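Local atomic coordinates of FAD-binding PCMH-type domain-containing protein (Gibberella zeae, PDB entry 6YJO), a protein that binds FAD covalently and probably works as an oxygen-dependent, FAD-linked oxidoreductase, with oligosaccharides as its likely substrates. Residues Y346-M351 against W419-H424; K361-T366 against R442-K447; M132-Q137 against L230-F235; L213-R218 against P405-F410. One frame throughout, in Å; residues are numbered along the deposited sequence.

Contact 1 of 4, residues Y346-M351 against W419-H424; sequences YSTSLM and WQFSDH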
loop_
_atom_site.group_PDB
_atom_site.type_symbol
_atom_site.label_atom_id
_atom_site.label_comp_id
_atom_site.label_asym_id
_atom_site.label_seq_id
_atom_site.Cartn_x
_atom_site.Cartn_y
_atom_site.Cartn_z
ATOM N N TYR A 346 0.085 7.756 13.127
ATOM C CA TYR A 346 0.843 6.520 13.268
ATOM C C TYR A 346 -0.099 5.351 13.017
ATOM O O TYR A 346 -1.233 5.351 13.506
ATOM C CB TYR A 346 1.478 6.398 14.658
ATOM C CG TYR A 346 1.919 4.994 15.002
ATOM C CD1 TYR A 346 2.968 4.388 14.323
ATOM C CD2 TYR A 346 1.285 4.272 16.007
ATOM C CE1 TYR A 346 3.375 3.104 14.633
ATOM C CE2 TYR A 346 1.686 2.984 16.324
ATOM C CZ TYR A 346 2.735 2.409 15.632
ATOM O OH TYR A 346 3.150 1.132 15.932
ATOM N N SER A 347 0.367 4.362 12.254
ATOM C CA SER A 347 -0.479 3.240 11.871
ATOM C C SER A 347 0.293 1.932 11.953
ATOM O O SER A 347 1.527 1.903 12.005
ATOM C CB SER A 347 -1.047 3.405 10.452
ATOM O OG SER A 347 -1.896 4.536 10.367
ATOM N N THR A 348 -0.469 0.840 11.960
ATOM C CA THR A 348 0.082 -0.507 11.909
ATOM C C THR A 348 -0.969 -1.412 11.284
ATOM O O THR A 348 -2.111 -1.003 11.058
ATOM C CB THR A 348 0.498 -1.001 13.299
ATOM O OG1 THR A 348 1.103 -2.297 13.190
ATOM C CG2 THR A 348 -0.704 -1.073 14.239
ATOM N N SER A 349 -0.576 -2.653 11.006
ATOM C CA SER A 349 -1.408 -3.568 10.239
ATOM C C SER A 349 -1.311 -4.976 10.810
ATOM O O SER A 349 -0.501 -5.267 11.695
ATOM C CB SER A 349 -1.002 -3.588 8.759
ATOM O OG SER A 349 0.358 -3.964 8.620
ATOM N N LEU A 350 -2.165 -5.851 10.282
ATOM C CA LEU A 350 -2.072 -7.285 10.512
ATOM C C LEU A 350 -2.569 -7.998 9.263
ATOM O O LEU A 350 -3.438 -7.492 8.548
ATOM C CB LEU A 350 -2.885 -7.741 11.730
ATOM C CG LEU A 350 -2.299 -7.456 13.113
ATOM C CD1 LEU A 350 -3.293 -7.882 14.187
ATOM C CD2 LEU A 350 -0.969 -8.177 13.298
ATOM N N MET A 351 -1.999 -9.171 9.002
ATOM C CA MET A 351 -2.397 -10.043 7.897
ATOM C C MET A 351 -2.703 -11.409 8.506
ATOM O O MET A 351 -1.903 -12.343 8.422
ATOM C CB MET A 351 -1.293 -10.118 6.821
ATOM C CG MET A 351 -1.016 -8.796 6.122
ATOM S SD MET A 351 -1.354 -8.843 4.348
ATOM C CE MET A 351 -3.108 -9.199 4.347
ATOM N N TRP A 419 -5.915 -6.237 8.438
ATOM C CA TRP A 419 -6.192 -5.233 9.453
ATOM C C TRP A 419 -5.331 -3.999 9.233
ATOM O O TRP A 419 -4.163 -4.101 8.851
ATOM C CB TRP A 419 -5.919 -5.787 10.851
ATOM C CG TRP A 419 -6.638 -7.054 11.197
ATOM C CD1 TRP A 419 -6.530 -8.263 10.570
ATOM C CD2 TRP A 419 -7.551 -7.249 12.285
ATOM N NE1 TRP A 419 -7.332 -9.191 11.188
ATOM C CE2 TRP A 419 -7.969 -8.596 12.245
ATOM C CE3 TRP A 419 -8.061 -6.415 13.285
ATOM C CZ2 TRP A 419 -8.873 -9.125 13.165
ATOM C CZ3 TRP A 419 -8.955 -6.942 14.199
ATOM C CH2 TRP A 419 -9.352 -8.283 14.132
ATOM N N GLN A 420 -5.910 -2.829 9.479
ATOM C CA GLN A 420 -5.138 -1.603 9.599
ATOM C C GLN A 420 -5.565 -0.882 10.866
ATOM O O GLN A 420 -6.763 -0.700 11.111
ATOM C CB GLN A 420 -5.311 -0.684 8.387
ATOM C CG GLN A 420 -4.308 0.458 8.379
ATOM C CD GLN A 420 -4.541 1.460 7.268
ATOM O OE1 GLN A 420 -3.699 2.321 7.012
ATOM N NE2 GLN A 420 -5.688 1.361 6.608
ATOM N N PHE A 421 -4.587 -0.494 11.677
ATOM C CA PHE A 421 -4.817 0.289 12.883
ATOM C C PHE A 421 -4.204 1.661 12.661
ATOM O O PHE A 421 -3.012 1.762 12.353
ATOM C CB PHE A 421 -4.194 -0.379 14.111
ATOM C CG PHE A 421 -4.484 -1.853 14.226
ATOM C CD1 PHE A 421 -3.817 -2.773 13.431
ATOM C CD2 PHE A 421 -5.397 -2.322 15.155
ATOM C CE1 PHE A 421 -4.073 -4.128 13.545
ATOM C CE2 PHE A 421 -5.654 -3.676 15.276
ATOM C CZ PHE A 421 -4.990 -4.579 14.470
ATOM N N SER A 422 -5.007 2.711 12.804
ATOM C CA SER A 422 -4.527 4.073 12.639
ATOM C C SER A 422 -4.860 4.912 13.867
ATOM O O SER A 422 -5.781 4.610 14.633
ATOM C CB SER A 422 -5.117 4.729 11.384
ATOM O OG SER A 422 -4.591 4.134 10.210
ATOM N N ASP A 423 -4.074 5.969 14.051
ATOM C CA ASP A 423 -4.301 6.948 15.108
ATOM C C ASP A 423 -3.884 8.303 14.567
ATOM O O ASP A 423 -2.741 8.472 14.132
ATOM C CB ASP A 423 -3.510 6.598 16.373
ATOM C CG ASP A 423 -3.621 7.665 17.453
ATOM O OD1 ASP A 423 -3.269 8.836 17.191
ATOM O OD2 ASP A 423 -4.064 7.329 18.572
ATOM N N HIS A 424 -4.808 9.259 14.580
ATOM C CA HIS A 424 -4.502 10.592 14.082
ATOM C C HIS A 424 -4.681 11.607 15.203
ATOM O O HIS A 424 -5.453 12.563 15.075
ATOM C CB HIS A 424 -5.381 10.926 12.870
ATOM C CG HIS A 424 -5.107 10.067 11.670
ATOM N ND1 HIS A 424 -4.576 10.567 10.500
ATOM C CD2 HIS A 424 -5.282 8.739 11.464
ATOM C CE1 HIS A 424 -4.441 9.586 9.624
ATOM N NE2 HIS A 424 -4.862 8.466 10.185
#

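Contact 2 of 4, residues K361-T366 against R442-K447; sequences KSFART and RDSVTK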
loop_
_atom_site.group_PDB
_atom_site.type_symbol
_atom_site.label_atom_id
_atom_site.label_comp_id
_atom_site.label_asym_id
_atom_site.label_seq_id
_atom_site.Cartn_x
_atom_site.Cartn_y
_atom_site.Cartn_z
ATOM N N LYS A 361 -12.601 -12.522 21.028
ATOM C CA LYS A 361 -13.057 -12.015 22.319
ATOM C C LYS A 361 -11.987 -11.152 22.980
ATOM O O LYS A 361 -12.309 -10.149 23.627
ATOM C CB LYS A 361 -13.467 -13.180 23.228
ATOM C CG LYS A 361 -14.776 -13.846 22.812
ATOM C CD LYS A 361 -14.968 -15.227 23.439
ATOM C CE LYS A 361 -15.327 -15.161 24.922
ATOM N NZ LYS A 361 -15.634 -16.511 25.483
ATOM N N SER A 362 -10.709 -11.511 22.814
ATOM C CA SER A 362 -9.629 -10.706 23.380
ATOM C C SER A 362 -9.537 -9.349 22.694
ATOM O O SER A 362 -9.293 -8.332 23.352
ATOM C CB SER A 362 -8.300 -11.455 23.268
ATOM O OG SER A 362 -7.222 -10.645 23.708
ATOM N N PHE A 363 -9.725 -9.315 21.372
ATOM C CA PHE A 363 -9.700 -8.046 20.653
ATOM C C PHE A 363 -10.840 -7.142 21.101
ATOM O O PHE A 363 -10.637 -5.951 21.355
ATOM C CB PHE A 363 -9.774 -8.299 19.145
ATOM C CG PHE A 363 -10.044 -7.062 18.329
ATOM C CD1 PHE A 363 -9.161 -5.996 18.350
ATOM C CD2 PHE A 363 -11.177 -6.970 17.537
ATOM C CE1 PHE A 363 -9.405 -4.858 17.601
ATOM C CE2 PHE A 363 -11.429 -5.836 16.785
ATOM C CZ PHE A 363 -10.539 -4.777 16.818
ATOM N N ALA A 364 -12.044 -7.703 21.240
ATOM C CA ALA A 364 -13.219 -6.898 21.559
ATOM C C ALA A 364 -13.226 -6.462 23.018
ATOM O O ALA A 364 -13.808 -5.426 23.347
ATOM C CB ALA A 364 -14.492 -7.682 21.228
ATOM N N ARG A 365 -12.598 -7.241 23.906
ATOM C CA ARG A 365 -12.458 -6.829 25.302
ATOM C C ARG A 365 -11.495 -5.657 25.420
ATOM O O ARG A 365 -11.749 -4.704 26.165
ATOM C CB ARG A 365 -11.972 -8.010 26.150
ATOM C CG ARG A 365 -11.885 -7.751 27.654
ATOM C CD ARG A 365 -11.716 -9.071 28.406
ATOM N NE ARG A 365 -11.874 -8.942 29.852
ATOM C CZ ARG A 365 -12.045 -9.971 30.680
ATOM N NH1 ARG A 365 -12.089 -11.214 30.212
ATOM N NH2 ARG A 365 -12.178 -9.759 31.983
ATOM N N THR A 366 -10.385 -5.714 24.684
ATOM C CA THR A 366 -9.374 -4.667 24.736
ATOM C C THR A 366 -9.853 -3.390 24.052
ATOM O O THR A 366 -9.505 -2.289 24.486
ATOM C CB THR A 366 -8.090 -5.191 24.088
ATOM O OG1 THR A 366 -7.969 -6.596 24.353
ATOM C CG2 THR A 366 -6.867 -4.479 24.641
ATOM N N ARG A 442 -3.264 -4.357 18.412
ATOM C CA ARG A 442 -2.675 -5.371 17.542
ATOM C C ARG A 442 -2.310 -6.630 18.322
ATOM O O ARG A 442 -2.584 -7.749 17.871
ATOM C CB ARG A 442 -1.454 -4.785 16.826
ATOM C CG ARG A 442 -0.448 -5.808 16.315
ATOM C CD ARG A 442 0.539 -5.184 15.329
ATOM N NE ARG A 442 1.930 -5.348 15.753
ATOM C CZ ARG A 442 2.651 -4.419 16.379
ATOM N NH1 ARG A 442 2.132 -3.230 16.666
ATOM N NH2 ARG A 442 3.906 -4.680 16.717
ATOM N N ASP A 443 -1.703 -6.474 19.500
ATOM C CA ASP A 443 -1.294 -7.644 20.272
ATOM C C ASP A 443 -2.496 -8.445 20.757
ATOM O O ASP A 443 -2.448 -9.679 20.798
ATOM C CB ASP A 443 -0.433 -7.217 21.457
ATOM C CG ASP A 443 0.882 -6.605 21.027
ATOM O OD1 ASP A 443 1.337 -6.910 19.904
ATOM O OD2 ASP A 443 1.459 -5.820 21.807
ATOM N N SER A 444 -3.577 -7.762 21.145
ATOM C CA SER A 444 -4.779 -8.456 21.599
ATOM C C SER A 444 -5.258 -9.480 20.578
ATOM O O SER A 444 -5.927 -10.454 20.941
ATOM C CB SER A 444 -5.890 -7.443 21.882
ATOM O OG SER A 444 -6.429 -6.931 20.676
ATOM N N VAL A 445 -4.929 -9.275 19.302
ATOM C CA VAL A 445 -5.328 -10.203 18.250
ATOM C C VAL A 445 -4.375 -11.390 18.180
ATOM O O VAL A 445 -4.809 -12.539 18.046
ATOM C CB VAL A 445 -5.398 -9.461 16.901
ATOM C CG1 VAL A 445 -5.484 -10.453 15.754
ATOM C CG2 VAL A 445 -6.571 -8.492 16.878
ATOM N N THR A 446 -3.070 -11.135 18.283
ATOM C CA THR A 446 -2.062 -12.122 17.918
ATOM C C THR A 446 -1.563 -12.957 19.090
ATOM O O THR A 446 -0.898 -13.974 18.862
ATOM C CB THR A 446 -0.867 -11.419 17.267
ATOM O OG1 THR A 446 -0.336 -10.440 18.171
ATOM C CG2 THR A 446 -1.292 -10.737 15.974
ATOM N N LYS A 447 -1.856 -12.553 20.330
ATOM C CA LYS A 447 -1.319 -13.237 21.506
ATOM C C LYS A 447 -1.445 -14.755 21.419
ATOM O O LYS A 447 -0.462 -15.480 21.608
ATOM C CB LYS A 447 -2.018 -12.719 22.768
ATOM C CG LYS A 447 -1.352 -11.491 23.377
ATOM C CD LYS A 447 -2.084 -10.977 24.613
ATOM C CE LYS A 447 -2.008 -11.956 25.774
ATOM N NZ LYS A 447 -2.313 -11.308 27.082
#

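Contact 3 of 4, residues M132-Q137 against L230-F235; sequences MSCTVQ and LGFQTF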
loop_
_atom_site.group_PDB
_atom_site.type_symbol
_atom_site.label_atom_id
_atom_site.label_comp_id
_atom_site.label_asym_id
_atom_site.label_seq_id
_atom_site.Cartn_x
_atom_site.Cartn_y
_atom_site.Cartn_z
ATOM N N MET A 132 -4.270 -4.149 -24.424
ATOM C CA MET A 132 -4.806 -3.855 -23.096
ATOM C C MET A 132 -3.732 -3.873 -22.012
ATOM O O MET A 132 -4.067 -3.692 -20.836
ATOM C CB MET A 132 -5.945 -4.810 -22.709
ATOM C CG MET A 132 -7.112 -4.791 -23.695
ATOM S SD MET A 132 -7.966 -3.195 -23.812
ATOM C CE MET A 132 -7.028 -2.311 -25.067
ATOM N N SER A 133 -2.466 -4.089 -22.353
ATOM C CA SER A 133 -1.398 -3.733 -21.433
ATOM C C SER A 133 -1.278 -2.211 -21.369
ATOM O O SER A 133 -1.777 -1.488 -22.239
ATOM C CB SER A 133 -0.068 -4.352 -21.874
ATOM O OG SER A 133 0.412 -3.736 -23.058
ATOM N N CYS A 134 -0.613 -1.722 -20.324
ATOM C CA CYS A 134 -0.364 -0.293 -20.191
ATOM C C CYS A 134 1.034 -0.063 -19.642
ATOM O O CYS A 134 1.610 -0.918 -18.968
ATOM C CB CYS A 134 -1.398 0.398 -19.285
ATOM S SG CYS A 134 -1.427 -0.179 -17.568
ATOM N N THR A 135 1.578 1.108 -19.968
ATOM C CA THR A 135 2.825 1.608 -19.404
ATOM C C THR A 135 2.493 2.821 -18.547
ATOM O O THR A 135 1.925 3.798 -19.043
ATOM C CB THR A 135 3.829 1.990 -20.496
ATOM O OG1 THR A 135 3.774 3.403 -20.724
ATOM C CG2 THR A 135 3.537 1.268 -21.803
ATOM N N VAL A 136 2.845 2.757 -17.269
ATOM C CA VAL A 136 2.586 3.831 -16.315
ATOM C C VAL A 136 3.920 4.268 -15.722
ATOM O O VAL A 136 4.593 3.480 -15.046
ATOM C CB VAL A 136 1.608 3.391 -15.213
ATOM C CG1 VAL A 136 1.478 4.475 -14.161
ATOM C CG2 VAL A 136 0.245 3.048 -15.814
ATOM N N GLN A 137 4.292 5.522 -15.965
ATOM C CA GLN A 137 5.543 6.042 -15.430
ATOM C C GLN A 137 5.488 6.054 -13.907
ATOM O O GLN A 137 4.421 6.187 -13.302
ATOM C CB GLN A 137 5.821 7.440 -15.986
ATOM C CG GLN A 137 6.403 7.414 -17.391
ATOM C CD GLN A 137 6.838 8.782 -17.877
ATOM O OE1 GLN A 137 6.097 9.758 -17.781
ATOM N NE2 GLN A 137 8.055 8.858 -18.402
ATOM N N LEU A 230 6.291 1.306 -14.887
ATOM C CA LEU A 230 5.688 0.022 -14.555
ATOM C C LEU A 230 4.707 -0.382 -15.647
ATOM O O LEU A 230 4.053 0.474 -16.254
ATOM C CB LEU A 230 4.962 0.073 -13.201
ATOM C CG LEU A 230 5.795 0.442 -11.965
ATOM C CD1 LEU A 230 5.824 1.957 -11.745
ATOM C CD2 LEU A 230 5.272 -0.262 -10.715
ATOM N N GLY A 231 4.614 -1.682 -15.897
ATOM C CA GLY A 231 3.681 -2.235 -16.868
ATOM C C GLY A 231 2.641 -3.077 -16.147
ATOM O O GLY A 231 2.965 -3.783 -15.187
ATOM N N PHE A 232 1.390 -2.965 -16.593
ATOM C CA PHE A 232 0.284 -3.740 -16.046
ATOM C C PHE A 232 -0.656 -4.176 -17.162
ATOM O O PHE A 232 -0.754 -3.525 -18.205
ATOM C CB PHE A 232 -0.539 -2.940 -15.021
ATOM C CG PHE A 232 0.282 -2.228 -13.983
ATOM C CD1 PHE A 232 0.548 -2.822 -12.761
ATOM C CD2 PHE A 232 0.759 -0.949 -14.217
ATOM C CE1 PHE A 232 1.287 -2.158 -11.801
ATOM C CE2 PHE A 232 1.499 -0.283 -13.260
ATOM C CZ PHE A 232 1.762 -0.889 -12.053
ATOM N N GLN A 233 -1.372 -5.276 -16.913
ATOM C CA GLN A 233 -2.435 -5.755 -17.790
ATOM C C GLN A 233 -3.760 -5.267 -17.212
ATOM O O GLN A 233 -4.177 -5.708 -16.136
ATOM C CB GLN A 233 -2.403 -7.278 -17.900
ATOM C CG GLN A 233 -3.278 -7.850 -19.013
ATOM C CD GLN A 233 -2.789 -7.460 -20.399
ATOM O OE1 GLN A 233 -1.582 -7.404 -20.651
ATOM N NE2 GLN A 233 -3.724 -7.177 -21.302
ATOM N N THR A 234 -4.415 -4.353 -17.923
ATOM C CA THR A 234 -5.645 -3.750 -17.435
ATOM C C THR A 234 -6.826 -4.704 -17.594
ATOM O O THR A 234 -6.802 -5.648 -18.393
ATOM C CB THR A 234 -5.956 -2.454 -18.188
ATOM O OG1 THR A 234 -6.392 -2.770 -19.516
ATOM C CG2 THR A 234 -4.729 -1.557 -18.264
ATOM N N PHE A 235 -7.869 -4.443 -16.812
ATOM C CA PHE A 235 -9.171 -5.064 -16.993
ATOM C C PHE A 235 -10.181 -4.000 -17.406
ATOM O O PHE A 235 -9.946 -2.797 -17.256
ATOM C CB PHE A 235 -9.629 -5.780 -15.714
ATOM C CG PHE A 235 -9.908 -4.854 -14.559
ATOM C CD1 PHE A 235 -11.152 -4.265 -14.413
ATOM C CD2 PHE A 235 -8.931 -4.584 -13.615
ATOM C CE1 PHE A 235 -11.417 -3.416 -13.355
ATOM C CE2 PHE A 235 -9.191 -3.738 -12.552
ATOM C CZ PHE A 235 -10.434 -3.153 -12.422
#

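Contact 4 of 4, residues L213-R218 against P405-F410; sequences LTWALR and PINSAF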
loop_
_atom_site.group_PDB
_atom_site.type_symbol
_atom_site.label_atom_id
_atom_site.label_comp_id
_atom_site.label_asym_id
_atom_site.label_seq_id
_atom_site.Cartn_x
_atom_site.Cartn_y
_atom_site.Cartn_z
ATOM N N LEU A 213 14.477 -11.049 -10.080
ATOM C CA LEU A 213 14.317 -9.615 -9.869
ATOM C C LEU A 213 12.850 -9.214 -9.949
ATOM O O LEU A 213 12.337 -8.501 -9.077
ATOM C CB LEU A 213 15.153 -8.847 -10.892
ATOM C CG LEU A 213 15.015 -7.325 -10.915
ATOM C CD1 LEU A 213 15.145 -6.746 -9.513
ATOM C CD2 LEU A 213 16.065 -6.732 -11.844
ATOM N N THR A 214 12.152 -9.678 -10.991
ATOM C CA THR A 214 10.728 -9.387 -11.124
ATOM C C THR A 214 9.945 -9.974 -9.957
ATOM O O THR A 214 8.964 -9.383 -9.492
ATOM C CB THR A 214 10.210 -9.946 -12.451
ATOM O OG1 THR A 214 11.005 -9.439 -13.530
ATOM C CG2 THR A 214 8.753 -9.568 -12.683
ATOM N N TRP A 215 10.365 -11.145 -9.479
ATOM C CA TRP A 215 9.734 -11.751 -8.312
ATOM C C TRP A 215 9.851 -10.841 -7.095
ATOM O O TRP A 215 8.893 -10.691 -6.326
ATOM C CB TRP A 215 10.377 -13.113 -8.054
ATOM C CG TRP A 215 10.002 -13.775 -6.769
ATOM C CD1 TRP A 215 8.960 -14.631 -6.556
ATOM C CD2 TRP A 215 10.691 -13.665 -5.521
ATOM N NE1 TRP A 215 8.954 -15.053 -5.246
ATOM C CE2 TRP A 215 10.007 -14.472 -4.589
ATOM C CE3 TRP A 215 11.821 -12.958 -5.098
ATOM C CZ2 TRP A 215 10.412 -14.588 -3.263
ATOM C CZ3 TRP A 215 12.220 -13.071 -3.782
ATOM C CH2 TRP A 215 11.522 -13.884 -2.879
ATOM N N ALA A 216 11.016 -10.210 -6.913
ATOM C CA ALA A 216 11.197 -9.300 -5.786
ATOM C C ALA A 216 10.419 -8.008 -5.993
ATOM O O ALA A 216 9.903 -7.428 -5.031
ATOM C CB ALA A 216 12.684 -9.005 -5.586
ATOM N N LEU A 217 10.322 -7.536 -7.239
ATOM C CA LEU A 217 9.576 -6.309 -7.501
ATOM C C LEU A 217 8.101 -6.468 -7.166
ATOM O O LEU A 217 7.445 -5.490 -6.785
ATOM C CB LEU A 217 9.746 -5.886 -8.964
ATOM C CG LEU A 217 11.169 -5.503 -9.372
ATOM C CD1 LEU A 217 11.203 -4.925 -10.777
ATOM C CD2 LEU A 217 11.776 -4.521 -8.383
ATOM N N ARG A 218 7.558 -7.679 -7.306
ATOM C CA ARG A 218 6.177 -7.956 -6.911
ATOM C C ARG A 218 6.119 -8.201 -5.402
ATOM O O ARG A 218 5.816 -9.296 -4.925
ATOM C CB ARG A 218 5.616 -9.151 -7.673
ATOM C CG ARG A 218 5.430 -8.951 -9.171
ATOM C CD ARG A 218 4.603 -10.084 -9.763
ATOM N NE ARG A 218 4.510 -10.007 -11.217
ATOM C CZ ARG A 218 5.351 -10.601 -12.064
ATOM N NH1 ARG A 218 6.365 -11.331 -11.616
ATOM N NH2 ARG A 218 5.173 -10.462 -13.371
ATOM N N PRO A 405 0.912 -20.459 -10.954
ATOM C CA PRO A 405 0.928 -19.444 -9.891
ATOM C C PRO A 405 1.724 -18.210 -10.295
ATOM O O PRO A 405 2.580 -18.246 -11.181
ATOM C CB PRO A 405 1.592 -20.171 -8.713
ATOM C CG PRO A 405 1.477 -21.637 -9.038
ATOM C CD PRO A 405 1.540 -21.720 -10.529
ATOM N N ILE A 406 1.433 -17.098 -9.622
ATOM C CA ILE A 406 2.144 -15.853 -9.880
ATOM C C ILE A 406 3.537 -15.922 -9.266
ATOM O O ILE A 406 3.748 -16.510 -8.198
ATOM C CB ILE A 406 1.359 -14.641 -9.342
ATOM C CG1 ILE A 406 2.049 -13.337 -9.754
ATOM C CG2 ILE A 406 1.204 -14.723 -7.827
ATOM C CD1 ILE A 406 1.286 -12.090 -9.365
ATOM N N ASN A 407 4.497 -15.312 -9.960
ATOM C CA ASN A 407 5.892 -15.227 -9.521
ATOM C C ASN A 407 6.024 -13.971 -8.669
ATOM O O ASN A 407 6.318 -12.884 -9.167
ATOM C CB ASN A 407 6.828 -15.197 -10.724
ATOM C CG ASN A 407 8.289 -15.129 -10.330
ATOM O OD1 ASN A 407 8.715 -15.758 -9.359
ATOM N ND2 ASN A 407 9.071 -14.374 -11.096
ATOM N N SER A 408 5.804 -14.116 -7.364
ATOM C CA SER A 408 5.730 -12.954 -6.492
ATOM C C SER A 408 6.246 -13.299 -5.103
ATOM O O SER A 408 5.942 -14.368 -4.562
ATOM C CB SER A 408 4.294 -12.423 -6.399
ATOM O OG SER A 408 4.228 -11.300 -5.544
ATOM N N ALA A 409 7.014 -12.370 -4.528
ATOM C CA ALA A 409 7.532 -12.548 -3.178
ATOM C C ALA A 409 6.483 -12.279 -2.108
ATOM O O ALA A 409 6.685 -12.675 -0.958
ATOM C CB ALA A 409 8.738 -11.637 -2.958
ATOM N N PHE A 410 5.383 -11.609 -2.450
ATOM C CA PHE A 410 4.324 -11.312 -1.497
ATOM C C PHE A 410 3.860 -12.596 -0.809
ATOM O O PHE A 410 3.451 -13.547 -1.496
ATOM C CB PHE A 410 3.143 -10.645 -2.200
ATOM C CG PHE A 410 2.034 -10.227 -1.268
ATOM C CD1 PHE A 410 2.097 -9.017 -0.591
ATOM C CD2 PHE A 410 0.925 -11.038 -1.076
ATOM C CE1 PHE A 410 1.086 -8.627 0.260
ATOM C CE2 PHE A 410 -0.094 -10.649 -0.223
ATOM C CZ PHE A 410 -0.012 -9.441 0.445
#

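Contact 1 of 4, residues Y346-M351 against W419-H424
S347 and S422 meet through their hydroxyls, OG to OG at 2.7 Å, on the face of the strand pair that also carries S349 and Q420; either could be the donor. Each OG lies beside its own backbone N, and the two small side chains suit a non-hydrogen-bonded pair with CA atoms only 4.2 Å apart. The flanking pairs Y346–D423, T348–F421 and L350–W419 each exchange two backbone bonds, the straightest from F421 N to T348 O (2.6 Å, 174°). Their face is polar at the Y346–D423 end, where D423 OD2 forms a salt bridge with R377, and Y346 OH and T348 OG1 bond to D462. Toward L350 and W419 it is apolar: T348 CG2 rests on F421 CB at 3.6 Å, L350 CD1 touches F421 CZ at the ring rim (3.7 Å), and L350 CB meets W419 CB at the same distance. On the serine-bearing face S349 OG bonds to the N of Y457, a FAD-binding residue, and Q420, about 6 Å from the FAD, bonds to Y104. This is an antiparallel ladder edging a seven-stranded sheet, consistent with the substrate domain of berberine-bridge-like flavoenzymes: helices back one face, and the other looks toward the flavin.

Contact 2 of 4, residues K361-T366 against R442-K447
F363 and S444 bring the two helices closest, their CA atoms 5.0 Å apart, an approach that a side chain as small as serine permits. S444 OG sits at the edge of the F363 ring, in its plane and 3.7 Å from CD1. The hydroxyl is already occupied within its own helix, bonded to the carbonyl of F441, so it can meet the hydrocarbon edge without an unmet polar demand. Beside it V445 CG2 reaches F363 CD1 at 3.9 Å, the two side chains running alongside each other in the same direction. F363 holds CG anti to its backbone N (chi1 168°); its ring also meets that of W419 edge-to-face. Segments 361-366 and 442-446 run nearly antiparallel, at 157° with axes 7.9 Å apart at closest, and belong to helices 357-371 and 431-446. Each of these helices follows a strand of the seven-stranded sheet, and V445 packs on L350 of that sheet, so this is the helical layer backing it; helix 252-268 adds L259 against F363. Toward solvent the contact thins and turns polar. S362, partly exposed, gives one hydrogen bond from OG to S444 O (3.1 Å), lying in the carbonyl plane on a lone pair. T366 is partly exposed as well, its OG1 against S444 CB at 3.3 Å.

Contact 3 of 4, residues M132-Q137 against L230-F235
C134 and F232, like V136 and L230, form hydrogen-bonded pairs of an antiparallel ladder between strand segments 133-137 and 230-233, whose axes are 4.7 Å apart at closest; S133–Q233 and T135–G231 are the non-hydrogen-bonded pairs between. V136 N to L230 O is the straightest bond, 2.8 Å and 176°. Just past the paired strands M132 O takes two donors from one residue, T234 N at 3.0 Å and T234 OG1 at 2.8 Å, the hydroxyl lying on a lone pair in the carbonyl plane. The side chains divide by face. C134, V136, L230 and F232 are buried on one, where the last three pack on helix 167-171. Here C134 SG stands between its own backbone N and carbonyl carbon (chi1 62°) and meets the F232 ring at its edge, 5.3 Å from the centroid; it also touches T234 CG2 at 3.6 Å. Threonine suits position 234, its hydroxyl serving M132 O and its methyl the sulfur. V136 CB comes to the rim at F232 CE2, a looser 4.2 Å. The partly exposed face holds S133, T135, Q233 and the side-chain-free G231. Q233 bends at chi2 (66°), and its NE2 bonds to D131 O. Apolar groups thus line the side nearer the FAD, with L230 about 6 Å from it, whereas the M132/T234 end is polar. T234 OG1 also accepts from R155 NE, whose charge would probably polarise the hydroxyl and strengthen its bond to M132 O.

Contact 4 of 4, residues L213-R218 against P405-F410
W215 and R218 of helix 211-220 dock against a loop without regular structure, I406 to F410, which runs between strands 380-386 and 417-423; this is a helix-to-loop contact made of hydrogen bonds to carbonyls and a CH-pi contact. A409 lays its CB over one face of the W215 six-membered ring, 3.4 Å from the centroid and 13° off the normal, and its N bonds to W215 O at 3.1 Å. Alanine's lone methyl allows this close approach. R218 O receives S408 OG at 2.6 Å, with weaker bonds from A409 N and F410 N. The R218 side chain, extended from CG to NE, brings NH1 to a lone pair of N407 O (2.9 Å). That same NH1 forms a salt bridge to D207, which probably balances its charge, and NH2 bonds to F190 O. N407 crosses W215 at about a right angle, OD1 3.0 Å from CD1, while its ND2 is bound to Y211 O and D207. Among the neighbouring elements, helix 479-489 packs on W215 and A216 and adds a cation-pi contact from K481 to W215, strand 202-206 lies against T214, and the F410 side chain is about 4 Å from that of the FAD-binding Y457.

In the fold
Contacts 1 and 2 hold one layered unit: the strands of contact 1 are each followed in the chain by a helix of contact 2, and the layers touch, as where L350 meets T446. Contact 1 is fully buried and backbone-bonded; contact 2, further from the chain's centre, relies on close packing, with a single cross-contact bond at its more exposed side. Contact 3 is likewise an antiparallel ladder, but partly buried and in another sheet, about 30 Å from contact 1 between centres. Contact 4 is buried and irregular, and mixes backbone and side-chain donors to carbonyls; F410 touches M351 of contact 1, while helix 211-220 is followed by strand 226-236 of contact 3.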